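Local coordinates for protein colicin-D (Escherichia coli, PDB 5ZNM) that is a plasmid-encoded toxin active against Escherichia coli and closely related bacteria that inhibits protein synthesis, here as its central domain and C-terminal tRNase domain, at residues P152-L157 with A178-L183; V202-R207 with N282-S287; S218-T223 with Q227-T232. All coordinates share one frame; numbering follows the deposited sequence.

Contact 1. Residues P152-L157 with A178-L183; sequences PVRGQL and AAVPVL
Arg154 reaches from strand 153-160 to the short strand 179-181 and lies along the side chain of Val180, the two running past each other in opposite directions. The touching is done by one methyl of the valine. CG2 of Val180 sits 3.7 Å from NE of Arg154 and 3.8 Å from CD of the same arginine, so that it meets the place where the aliphatic chain passes into the guanidinium; it approaches that flat group obliquely. With its CG1 anti to the backbone N (chi1 171°), Val180 has CG2 beside that nitrogen and turned to the arginine. Arg154 is bent at chi3 (72°), and the bend swings the guanidinium out of line with the CB-CG-CD run and over the backbone of residues 178-183. There the carbonyl O of Ala179 lies over one face of the group, offset toward its rim and 3.7 Å from NH1 of Arg154. This is an approach over the face and no hydrogen bond joins the two segments. The polar end is held by others: NH2 of Arg154 forms a salt bridge with Asp261, and NH1 donates to the carbonyl O of Pro177, just ahead of Ala178. Val180 also packs on Ile263 of strand 262-267. The chemistry is therefore divided along one side chain, whose methylenes give Val180 an apolar surface while the buried charge is balanced by Asp261, and the nearby carbonyls of Pro177 and Ala179 would be expected to stabilise it further.

Contact 2. Residues V202-R207 with N282-S287; sequences VGAPSR and NDPLDS
Apolar contact between the segments centres on Pro284, whose CB meets the methyl of Ala204 at 3.9 Å. The same proline carbon lies 3.8 Å from the carbonyl O of Gly203, so one corner of the ring rests against two consecutive residues of 202-207. Gly203 has a positive phi (98°), a conformation in which a CB would jam against the carbonyl O of Val202.

No direct hydrogen bond crosses between the segments. A water bridges them instead, donating to the carbonyl O of Pro284 at 3.2 Å and, weakly, to that of Gly203. Arg321 of helix 314-329 repeats this link, with NH1 donating to Gly203 O and NH2 weakly to Pro284 O.

Hydrogen bonds inside 282-287 fix the shape of the surface that Pro284 presents. Asp283 OD1 takes the backbone N of Leu285 on its anti lone pair, in a nearly straight bond of 2.8 Å (167° at the hydrogen). The carbonyl O of Asp283 is gripped twice, from opposite faces of its plane: by the backbone N of Asp286 and by ND2 of Asn282, the latter at 2.9 Å and well above the carbonyl plane.

A salt bridge and backbone amides tie the loop to its surroundings. Asp283 OD2 pairs with the charged Arg314, while Asp286 accepts from the backbone N of Asn159 through OD2 and from that of Arg292 through OD1. The arrangement is an Asx turn at Asp283 overlapping a type I beta turn from Asp283 to Asp286, with Pro284 as the beta turn's second residue, in the connection from strand 274-281 to helix 292-297.

Contact 3. Residues S218-T223 with Q227-T232; sequences SVPTDT and QPVPVT. With SO4 (sulfate ion), chain D.
Val219 and Val231 meet through their methyl groups, with CG1 of Val219 3.7 Å from CG1 of Val231. CG2 of Val219 is almost as near to that same Val231 methyl, at 3.8 Å, so a single methyl fits against both branches of its partner, and the two side chains cross at about a right angle. With chi1 at 171°, Val231 extends CG1 away from its backbone nitrogen and across to Val219. A looser apolar touch follows along the chain, between CG of Pro220 and CG2 of Val229 at 4.4 Å. Both segments belong to the long connection between strands 207-212 and 243-244; without regular strand or helix and with no hydrogen bond between them, they form an irregular, proline-rich surface loop in which Asp222 is the centre of an inverse gamma turn. Beyond the apolar contact, Thr221 holds a sulfate, probably taken from the crystallisation liquor: its OG1 donates to sulfate O2, at a separation so short that its exact length is doubtful, and its backbone N reaches O3 in a weak bond of 3.4 Å. His226 NE2 is also hydrogen-bonded to this ion. Residues 227-232 are positioned by helix 32-42, on which Pro228 and Pro230 pack, and by Asn39, whose OD1 accepts from the backbone N of Val231. On the second subunit, another copy of this protein, the carbonyl oxygens of Ala11 and Thr272 accept from Gln227 NE2, and Ala270 packs against Val229.

How the contacts relate
Contacts 1 and 2 are partly buried and adjoin each other, their centres about 16 Å apart, whereas contact 3 is a surface contact, its centre about 32 Å from each of theirs. Strand 153-160 links the first two: the carbonyl O of Leu157 probably accepts a hydrogen bond from the backbone N of Asp283, at 3.0 Å. The chemistry changes with place: in contact 1 a buried arginine supplies the packing surface for a valine methyl, and contact 2 adds a bridging water to a small proline-alanine touch and is surrounded by charged partners. Contact 3, whose touching side chains are all valines and a proline, lies beside a second subunit and belongs to the chain between the two segments of contact 2.

Contact 1. Residues P152-L157 with A178-L183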
ATOM      1  N   PRO A 152       6.878  17.201  17.493  1.00 27.04           N
ATOM      2  CA  PRO A 152       7.472  16.659  18.695  1.00 24.28           C
ATOM      3  C   PRO A 152       8.574  15.642  18.400  1.00 29.36           C
ATOM      4  O   PRO A 152       9.408  15.366  19.277  1.00 28.62           O
ATOM      5  CB  PRO A 152       6.249  16.036  19.399  1.00 27.54           C
ATOM      6  CG  PRO A 152       5.406  15.618  18.420  1.00 30.42           C
ATOM      7  CD  PRO A 152       5.528  16.646  17.297  1.00 31.76           C
ATOM      8  N   VAL A 153       8.598  15.083  17.191  1.00 26.64           N
ATOM      9  CA  VAL A 153       9.592  14.109  16.757  1.00 32.77           C
ATOM     10  C   VAL A 153      10.039  14.506  15.368  1.00 28.39           C
ATOM     11  O   VAL A 153       9.196  14.750  14.501  1.00 28.79           O
ATOM     12  CB  VAL A 153       9.031  12.674  16.706  1.00 30.82           C
ATOM     13  CG1 VAL A 153      10.088  11.718  16.167  1.00 29.09           C
ATOM     14  CG2 VAL A 153       8.587  12.245  18.054  1.00 30.75           C
ATOM     15  N   ARG A 154      11.350  14.564  15.147  1.00 25.26           N
ATOM     16  CA  ARG A 154      11.875  14.746  13.805  1.00 21.11           C
ATOM     17  C   ARG A 154      12.680  13.523  13.401  1.00 29.18           C
ATOM     18  O   ARG A 154      13.115  12.729  14.242  1.00 28.12           O
ATOM     19  CB  ARG A 154      12.723  16.017  13.704  1.00 18.90           C
ATOM     20  CG  ARG A 154      11.862  17.280  13.697  1.00 25.00           C
ATOM     21  CD  ARG A 154      12.706  18.528  13.869  1.00 24.44           C
ATOM     22  NE  ARG A 154      13.482  18.837  12.677  1.00 23.12           N
ATOM     23  CZ  ARG A 154      14.334  19.856  12.610  1.00 31.77           C
ATOM     24  NH1 ARG A 154      14.505  20.638  13.671  1.00 27.25           N
ATOM     25  NH2 ARG A 154      15.021  20.089  11.499  1.00 25.83           N
ATOM     26  N   GLY A 155      12.872  13.373  12.095  1.00 24.78           N
ATOM     27  CA  GLY A 155      13.488  12.186  11.541  1.00 24.46           C
ATOM     28  C   GLY A 155      14.742  12.515  10.757  1.00 27.95           C
ATOM     29  O   GLY A 155      14.896  13.618  10.227  1.00 27.32           O
ATOM     30  N   GLN A 156      15.636  11.533  10.682  1.00 31.76           N
ATOM     31  CA  GLN A 156      16.879  11.644   9.937  1.00 26.62           C
ATOM     32  C   GLN A 156      17.249  10.272   9.394  1.00 28.02           C
ATOM     33  O   GLN A 156      17.205   9.283  10.135  1.00 27.18           O
ATOM     34  CB  GLN A 156      17.989  12.184  10.841  1.00 35.80           C
ATOM     35  CG  GLN A 156      19.366  11.765  10.437  1.00 39.64           C
ATOM     36  CD  GLN A 156      20.421  12.606  11.084  1.00 35.51           C
ATOM     37  OE1 GLN A 156      20.776  12.401  12.243  1.00 40.86           O
ATOM     38  NE2 GLN A 156      20.927  13.577  10.337  1.00 38.42           N
ATOM     39  N   LEU A 157      17.593  10.207   8.108  1.00 22.49           N
ATOM     40  CA  LEU A 157      18.060   8.967   7.503  1.00 24.83           C
ATOM     41  C   LEU A 157      19.568   8.844   7.691  1.00 23.55           C
ATOM     42  O   LEU A 157      20.308   9.808   7.480  1.00 21.14           O
ATOM     43  CB  LEU A 157      17.712   8.906   6.020  1.00 23.83           C
ATOM     44  CG  LEU A 157      16.265   8.558   5.693  1.00 29.66           C
ATOM     45  CD1 LEU A 157      16.040   8.661   4.198  1.00 24.82           C
ATOM     46  CD2 LEU A 157      15.922   7.163   6.185  1.00 26.39           C
ATOM     47  N   ALA A 178      11.966  22.130  17.444  1.00 30.22           N
ATOM     48  CA  ALA A 178      10.763  21.489  16.931  1.00 27.96           C
ATOM     49  C   ALA A 178      10.351  22.020  15.563  1.00 26.33           C
ATOM     50  O   ALA A 178       9.652  21.315  14.825  1.00 30.23           O
ATOM     51  CB  ALA A 178       9.606  21.664  17.918  1.00 30.42           C
ATOM     52  N   ALA A 179      10.795  23.225  15.195  1.00 27.86           N
ATOM     53  CA  ALA A 179      10.262  23.892  14.014  1.00 25.80           C
ATOM     54  C   ALA A 179      10.767  23.224  12.744  1.00 24.56           C
ATOM     55  O   ALA A 179      11.972  23.062  12.555  1.00 27.80           O
ATOM     56  CB  ALA A 179      10.636  25.373  14.026  1.00 25.74           C
ATOM     57  N   VAL A 180       9.841  22.822  11.884  1.00 25.38           N
ATOM     58  CA  VAL A 180      10.142  22.195  10.604  1.00 18.96           C
ATOM     59  C   VAL A 180       9.637  23.133   9.521  1.00 20.06           C
ATOM     60  O   VAL A 180       8.476  23.535   9.566  1.00 23.51           O
ATOM     61  CB  VAL A 180       9.478  20.810  10.472  1.00 20.96           C
ATOM     62  CG1 VAL A 180       9.614  20.267   9.071  1.00 13.37           C
ATOM     63  CG2 VAL A 180      10.088  19.828  11.489  1.00 21.00           C
ATOM     64  N   PRO A 181      10.453  23.511   8.531  1.00 20.69           N
ATOM     65  CA  PRO A 181       9.989  24.480   7.524  1.00 20.40           C
ATOM     66  C   PRO A 181       9.019  23.871   6.515  1.00 20.27           C
ATOM     67  O   PRO A 181       9.203  22.744   6.055  1.00 20.23           O
ATOM     68  CB  PRO A 181      11.286  24.905   6.829  1.00 25.82           C
ATOM     69  CG  PRO A 181      12.145  23.675   6.914  1.00 27.31           C
ATOM     70  CD  PRO A 181      11.849  23.101   8.292  1.00 24.83           C
ATOM     71  N   VAL A 182       8.015  24.662   6.131  1.00 21.53           N
ATOM     72  CA  VAL A 182       7.106  24.324   5.036  1.00 18.35           C
ATOM     73  C   VAL A 182       7.620  24.947   3.743  1.00 25.41           C
ATOM     74  O   VAL A 182       7.878  26.157   3.678  1.00 27.09           O
ATOM     75  CB  VAL A 182       5.678  24.803   5.339  1.00 24.41           C
ATOM     76  CG1 VAL A 182       4.740  24.472   4.161  1.00 21.48           C
ATOM     77  CG2 VAL A 182       5.179  24.180   6.635  1.00 22.60           C
ATOM     78  N   LEU A 183       7.753  24.127   2.704  1.00 23.58           N
ATOM     79  CA  LEU A 183       8.297  24.560   1.428  1.00 24.48           C
ATOM     80  C   LEU A 183       7.237  24.483   0.335  1.00 23.67           C
ATOM     81  O   LEU A 183       6.307  23.678   0.410  1.00 21.34           O
ATOM     82  CB  LEU A 183       9.503  23.711   1.050  1.00 22.62           C
ATOM     83  CG  LEU A 183      10.578  23.670   2.140  1.00 26.84           C
ATOM     84  CD1 LEU A 183      11.761  22.846   1.694  1.00 22.82           C
ATOM     85  CD2 LEU A 183      11.010  25.076   2.481  1.00 29.32           C
TER

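Contact 2. Residues V202-R207 with N282-S287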
ATOM      1  N   VAL A 202      26.380  22.969   5.888  1.00 16.65           N
ATOM      2  CA  VAL A 202      27.759  22.517   6.066  1.00 17.52           C
ATOM      3  C   VAL A 202      27.863  21.058   5.633  1.00 18.13           C
ATOM      4  O   VAL A 202      27.244  20.173   6.234  1.00 15.82           O
ATOM      5  CB  VAL A 202      28.222  22.693   7.522  1.00 22.46           C
ATOM      6  CG1 VAL A 202      29.562  21.976   7.767  1.00 20.21           C
ATOM      7  CG2 VAL A 202      28.319  24.154   7.873  1.00 20.78           C
ATOM      8  N   GLY A 203      28.639  20.801   4.580  1.00 17.98           N
ATOM      9  CA  GLY A 203      28.810  19.460   4.060  1.00 20.16           C
ATOM     10  C   GLY A 203      27.961  19.084   2.868  1.00 21.49           C
ATOM     11  O   GLY A 203      28.050  17.938   2.405  1.00 23.29           O
ATOM     12  N   ALA A 204      27.154  20.005   2.338  1.00 17.03           N
ATOM     13  CA  ALA A 204      26.346  19.602   1.202  1.00 14.17           C
ATOM     14  C   ALA A 204      25.851  20.825   0.445  1.00 14.17           C
ATOM     15  O   ALA A 204      25.492  21.821   1.080  1.00 17.27           O
ATOM     16  CB  ALA A 204      25.149  18.746   1.645  1.00 17.58           C
ATOM     17  N   PRO A 205      25.824  20.790  -0.888  1.00 15.68           N
ATOM     18  CA  PRO A 205      25.271  21.898  -1.686  1.00 14.40           C
ATOM     19  C   PRO A 205      23.754  21.952  -1.587  1.00 16.55           C
ATOM     20  O   PRO A 205      23.144  21.078  -0.959  1.00 18.56           O
ATOM     21  CB  PRO A 205      25.687  21.546  -3.126  1.00 23.44           C
ATOM     22  CG  PRO A 205      25.796  20.018  -3.079  1.00 21.22           C
ATOM     23  CD  PRO A 205      26.362  19.719  -1.743  1.00 18.37           C
ATOM     24  N   SER A 206      23.136  22.961  -2.197  1.00 18.28           N
ATOM     25  CA  SER A 206      21.692  22.991  -2.339  1.00 17.43           C
ATOM     26  C   SER A 206      21.222  21.700  -2.984  1.00 18.99           C
ATOM     27  O   SER A 206      21.903  21.140  -3.843  1.00 22.28           O
ATOM     28  CB  SER A 206      21.244  24.179  -3.205  1.00 16.46           C
ATOM     29  OG  SER A 206      21.859  25.393  -2.779  1.00 23.76           O
ATOM     30  N   ARG A 207      20.040  21.237  -2.577  1.00 18.95           N
ATOM     31  CA  ARG A 207      19.512  19.950  -3.018  1.00 23.06           C
ATOM     32  C   ARG A 207      18.212  20.184  -3.771  1.00 25.27           C
ATOM     33  O   ARG A 207      17.267  20.772  -3.229  1.00 21.84           O
ATOM     34  CB  ARG A 207      19.285  19.027  -1.825  1.00 20.91           C
ATOM     35  CG  ARG A 207      19.526  17.527  -2.063  1.00 31.66           C
ATOM     36  CD  ARG A 207      19.474  17.104  -3.518  1.00 33.80           C
ATOM     37  NE  ARG A 207      20.051  15.775  -3.716  1.00 35.08           N
ATOM     38  CZ  ARG A 207      19.771  14.977  -4.744  1.00 31.79           C
ATOM     39  NH1 ARG A 207      18.898  15.357  -5.677  1.00 22.47           N
ATOM     40  NH2 ARG A 207      20.361  13.795  -4.837  1.00 25.85           N
ATOM     41  N   ASN A 282      18.742  12.019   4.065  1.00 16.03           N
ATOM     42  CA  ASN A 282      19.928  11.501   4.734  1.00 15.30           C
ATOM     43  C   ASN A 282      20.778  12.642   5.276  1.00 18.93           C
ATOM     44  O   ASN A 282      20.851  13.733   4.693  1.00 16.19           O
ATOM     45  CB  ASN A 282      20.775  10.651   3.777  1.00 18.92           C
ATOM     46  CG  ASN A 282      21.225  11.423   2.560  1.00 20.09           C
ATOM     47  OD1 ASN A 282      20.448  11.606   1.616  1.00 26.01           O
ATOM     48  ND2 ASN A 282      22.484  11.884   2.565  1.00 18.98           N
ATOM     49  N   ASP A 283      21.420  12.373   6.406  1.00 17.71           N
ATOM     50  CA  ASP A 283      22.520  13.208   6.872  1.00 16.75           C
ATOM     51  C   ASP A 283      23.527  13.416   5.738  1.00 15.67           C
ATOM     52  O   ASP A 283      23.859  12.460   5.032  1.00 16.95           O
ATOM     53  CB  ASP A 283      23.200  12.524   8.063  1.00 21.00           C
ATOM     54  CG  ASP A 283      24.197  13.424   8.784  1.00 29.69           C
ATOM     55  OD1 ASP A 283      25.210  13.829   8.172  1.00 24.65           O
ATOM     56  OD2 ASP A 283      23.983  13.694   9.983  1.00 35.80           O
ATOM     57  N   PRO A 284      24.037  14.644   5.530  1.00 17.55           N
ATOM     58  CA  PRO A 284      25.022  14.854   4.456  1.00 23.13           C
ATOM     59  C   PRO A 284      26.203  13.907   4.537  1.00 21.48           C
ATOM     60  O   PRO A 284      26.812  13.583   3.510  1.00 21.81           O
ATOM     61  CB  PRO A 284      25.467  16.309   4.669  1.00 25.69           C
ATOM     62  CG  PRO A 284      24.353  16.945   5.382  1.00 23.31           C
ATOM     63  CD  PRO A 284      23.705  15.899   6.226  1.00 18.86           C
ATOM     64  N   LEU A 285      26.531  13.426   5.729  1.00 14.73           N
ATOM     65  CA  LEU A 285      27.707  12.580   5.897  1.00 17.64           C
ATOM     66  C   LEU A 285      27.388  11.102   5.766  1.00 23.49           C
ATOM     67  O   LEU A 285      28.310  10.281   5.828  1.00 24.28           O
ATOM     68  CB  LEU A 285      28.362  12.840   7.257  1.00 17.40           C
ATOM     69  CG  LEU A 285      28.991  14.225   7.476  1.00 18.41           C
ATOM     70  CD1 LEU A 285      29.411  14.390   8.937  1.00 21.92           C
ATOM     71  CD2 LEU A 285      30.180  14.463   6.529  1.00 16.33           C
ATOM     72  N   ASP A 286      26.115  10.743   5.598  1.00 20.12           N
ATOM     73  CA  ASP A 286      25.697   9.353   5.445  1.00 20.50           C
ATOM     74  C   ASP A 286      25.202   9.186   4.016  1.00 26.22           C
ATOM     75  O   ASP A 286      24.057   9.525   3.703  1.00 28.37           O
ATOM     76  CB  ASP A 286      24.623   8.986   6.467  1.00 24.66           C
ATOM     77  CG  ASP A 286      25.183   8.867   7.867  1.00 34.86           C
ATOM     78  OD1 ASP A 286      26.024   9.705   8.242  1.00 38.26           O
ATOM     79  OD2 ASP A 286      24.795   7.936   8.595  1.00 43.65           O
ATOM     80  N   SER A 287      26.059   8.626   3.167  1.00 27.18           N
ATOM     81  CA  SER A 287      25.850   8.650   1.726  1.00 27.23           C
ATOM     82  C   SER A 287      26.126   7.305   1.063  1.00 28.88           C
ATOM     83  O   SER A 287      26.368   7.268  -0.150  1.00 37.12           O
ATOM     84  CB  SER A 287      26.753   9.701   1.075  1.00 28.65           C
ATOM     85  OG  SER A 287      28.121   9.323   1.235  1.00 26.88           O
TER
HETATM   86  O   HOH W   1      26.798  15.229   0.748  1.00 36.96           O

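Contact 3. Residues S218-T223 with Q227-T232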
ATOM      1  N   SER A 218       1.709   2.670  -8.718  1.00 26.87           N
ATOM      2  CA  SER A 218       2.578   1.809  -9.511  1.00 29.18           C
ATOM      3  C   SER A 218       2.497   2.292 -10.953  1.00 25.74           C
ATOM      4  O   SER A 218       1.671   3.144 -11.292  1.00 23.98           O
ATOM      5  CB  SER A 218       2.187   0.330  -9.379  1.00 42.05           C
ATOM      6  OG  SER A 218       0.781   0.163  -9.353  1.00 35.43           O
ATOM      7  N   VAL A 219       3.356   1.735 -11.802  1.00 33.34           N
ATOM      8  CA  VAL A 219       3.460   2.211 -13.191  1.00 33.81           C
ATOM      9  C   VAL A 219       2.219   1.792 -13.969  1.00 27.97           C
ATOM     10  O   VAL A 219       1.855   0.605 -13.954  1.00 26.23           O
ATOM     11  CB  VAL A 219       4.726   1.658 -13.859  1.00 31.45           C
ATOM     12  CG1 VAL A 219       4.829   2.177 -15.292  1.00 29.12           C
ATOM     13  CG2 VAL A 219       5.967   2.033 -13.063  1.00 37.55           C
ATOM     14  N   PRO A 220       1.546   2.700 -14.673  1.00 27.28           N
ATOM     15  CA  PRO A 220       0.495   2.260 -15.594  1.00 28.44           C
ATOM     16  C   PRO A 220       1.113   1.541 -16.777  1.00 37.27           C
ATOM     17  O   PRO A 220       2.141   1.963 -17.309  1.00 41.98           O
ATOM     18  CB  PRO A 220      -0.187   3.565 -16.017  1.00 28.32           C
ATOM     19  CG  PRO A 220       0.851   4.633 -15.793  1.00 34.20           C
ATOM     20  CD  PRO A 220       1.680   4.168 -14.627  1.00 34.44           C
ATOM     21  N   THR A 221       0.491   0.439 -17.183  1.00 39.68           N
ATOM     22  CA  THR A 221       0.961  -0.256 -18.375  1.00 44.57           C
ATOM     23  C   THR A 221       0.836   0.650 -19.595  1.00 49.39           C
ATOM     24  O   THR A 221      -0.158   1.361 -19.761  1.00 51.04           O
ATOM     25  CB  THR A 221       0.177  -1.544 -18.579  1.00 46.33           C
ATOM     26  OG1 THR A 221       0.022  -2.205 -17.317  1.00 46.61           O
ATOM     27  CG2 THR A 221       0.917  -2.455 -19.534  1.00 47.59           C
ATOM     28  N   ASP A 222       1.863   0.641 -20.447  1.00 51.05           N
ATOM     29  CA  ASP A 222       1.939   1.567 -21.583  1.00 47.49           C
ATOM     30  C   ASP A 222       0.995   1.075 -22.675  1.00 41.89           C
ATOM     31  O   ASP A 222       1.399   0.472 -23.670  1.00 37.35           O
ATOM     32  CB  ASP A 222       3.374   1.688 -22.089  1.00 50.78           C
ATOM     33  CG  ASP A 222       3.544   2.784 -23.134  1.00 48.28           C
ATOM     34  OD1 ASP A 222       2.527   3.355 -23.585  1.00 42.43           O
ATOM     35  OD2 ASP A 222       4.701   3.064 -23.518  1.00 44.52           O
ATOM     36  N   THR A 223      -0.293   1.346 -22.481  1.00 38.74           N
ATOM     37  CA  THR A 223      -1.327   0.901 -23.405  1.00 37.85           C
ATOM     38  C   THR A 223      -2.188   2.087 -23.812  1.00 37.32           C
ATOM     39  O   THR A 223      -2.033   3.215 -23.318  1.00 31.53           O
ATOM     40  CB  THR A 223      -2.218  -0.198 -22.799  1.00 32.99           C
ATOM     41  OG1 THR A 223      -2.998   0.346 -21.723  1.00 31.64           O
ATOM     42  CG2 THR A 223      -1.384  -1.359 -22.281  1.00 38.30           C
ATOM     43  N   GLN A 227      -3.371   7.943 -20.801  1.00 18.72           N
ATOM     44  CA  GLN A 227      -2.825   9.109 -21.475  1.00 20.00           C
ATOM     45  C   GLN A 227      -1.399   9.353 -21.002  1.00 22.85           C
ATOM     46  O   GLN A 227      -0.975   8.788 -19.991  1.00 19.03           O
ATOM     47  CB  GLN A 227      -3.714  10.323 -21.190  1.00 18.97           C
ATOM     48  CG  GLN A 227      -5.165  10.093 -21.631  1.00 18.38           C
ATOM     49  CD  GLN A 227      -5.897  11.393 -21.931  1.00 19.76           C
ATOM     50  OE1 GLN A 227      -5.368  12.266 -22.611  1.00 20.48           O
ATOM     51  NE2 GLN A 227      -7.113  11.522 -21.423  1.00 21.20           N
ATOM     52  N   PRO A 228      -0.609  10.154 -21.723  1.00 19.39           N
ATOM     53  CA  PRO A 228       0.808  10.308 -21.347  1.00 22.75           C
ATOM     54  C   PRO A 228       0.970  10.972 -19.984  1.00 19.01           C
ATOM     55  O   PRO A 228       0.348  11.993 -19.689  1.00 22.98           O
ATOM     56  CB  PRO A 228       1.383  11.178 -22.473  1.00 23.74           C
ATOM     57  CG  PRO A 228       0.410  10.980 -23.647  1.00 23.60           C
ATOM     58  CD  PRO A 228      -0.919  10.830 -22.998  1.00 21.86           C
ATOM     59  N   VAL A 229       1.810  10.367 -19.147  1.00 17.13           N
ATOM     60  CA  VAL A 229       2.205  10.951 -17.858  1.00 15.74           C
ATOM     61  C   VAL A 229       3.653  10.581 -17.591  1.00 18.15           C
ATOM     62  O   VAL A 229       4.150   9.574 -18.093  1.00 19.19           O
ATOM     63  CB  VAL A 229       1.326  10.450 -16.680  1.00 17.50           C
ATOM     64  CG1 VAL A 229      -0.172  10.833 -16.830  1.00 17.27           C
ATOM     65  CG2 VAL A 229       1.500   8.924 -16.473  1.00 20.01           C
ATOM     66  N   PRO A 230       4.352  11.404 -16.796  1.00 15.69           N
ATOM     67  CA  PRO A 230       5.698  11.004 -16.362  1.00 19.57           C
ATOM     68  C   PRO A 230       5.609   9.751 -15.517  1.00 17.03           C
ATOM     69  O   PRO A 230       4.648   9.543 -14.773  1.00 16.83           O
ATOM     70  CB  PRO A 230       6.185  12.200 -15.531  1.00 20.24           C
ATOM     71  CG  PRO A 230       5.246  13.328 -15.860  1.00 22.26           C
ATOM     72  CD  PRO A 230       3.939  12.669 -16.174  1.00 16.88           C
ATOM     73  N   VAL A 231       6.627   8.912 -15.628  1.00 16.60           N
ATOM     74  CA  VAL A 231       6.674   7.662 -14.878  1.00 16.79           C
ATOM     75  C   VAL A 231       7.882   7.737 -13.955  1.00 22.29           C
ATOM     76  O   VAL A 231       9.028   7.819 -14.414  1.00 24.37           O
ATOM     77  CB  VAL A 231       6.721   6.441 -15.802  1.00 21.10           C
ATOM     78  CG1 VAL A 231       6.983   5.171 -14.999  1.00 18.86           C
ATOM     79  CG2 VAL A 231       5.364   6.305 -16.519  1.00 21.71           C
ATOM     80  N   THR A 232       7.624   7.775 -12.660  1.00 20.93           N
ATOM     81  CA  THR A 232       8.712   7.786 -11.685  1.00 24.17           C
ATOM     82  C   THR A 232       9.387   6.418 -11.648  1.00 21.56           C
ATOM     83  O   THR A 232       8.688   5.392 -11.612  1.00 18.41           O
ATOM     84  CB  THR A 232       8.165   8.143 -10.306  1.00 21.06           C
ATOM     85  OG1 THR A 232       7.470   9.391 -10.382  1.00 23.33           O
ATOM     86  CG2 THR A 232       9.301   8.252  -9.285  1.00 26.06           C
TER
HETATM   87  S   SO4 D 702      -3.182  -1.220 -15.899  1.00 46.26           S
HETATM   88  O1  SO4 D 702      -4.027  -0.816 -17.025  1.00 43.48           O
HETATM   89  O2  SO4 D 702      -2.294  -2.297 -16.341  1.00 51.95           O
HETATM   90  O3  SO4 D 702      -2.386  -0.080 -15.443  1.00 44.53           O
HETATM   91  O4  SO4 D 702      -4.001  -1.722 -14.794  1.00 42.95           O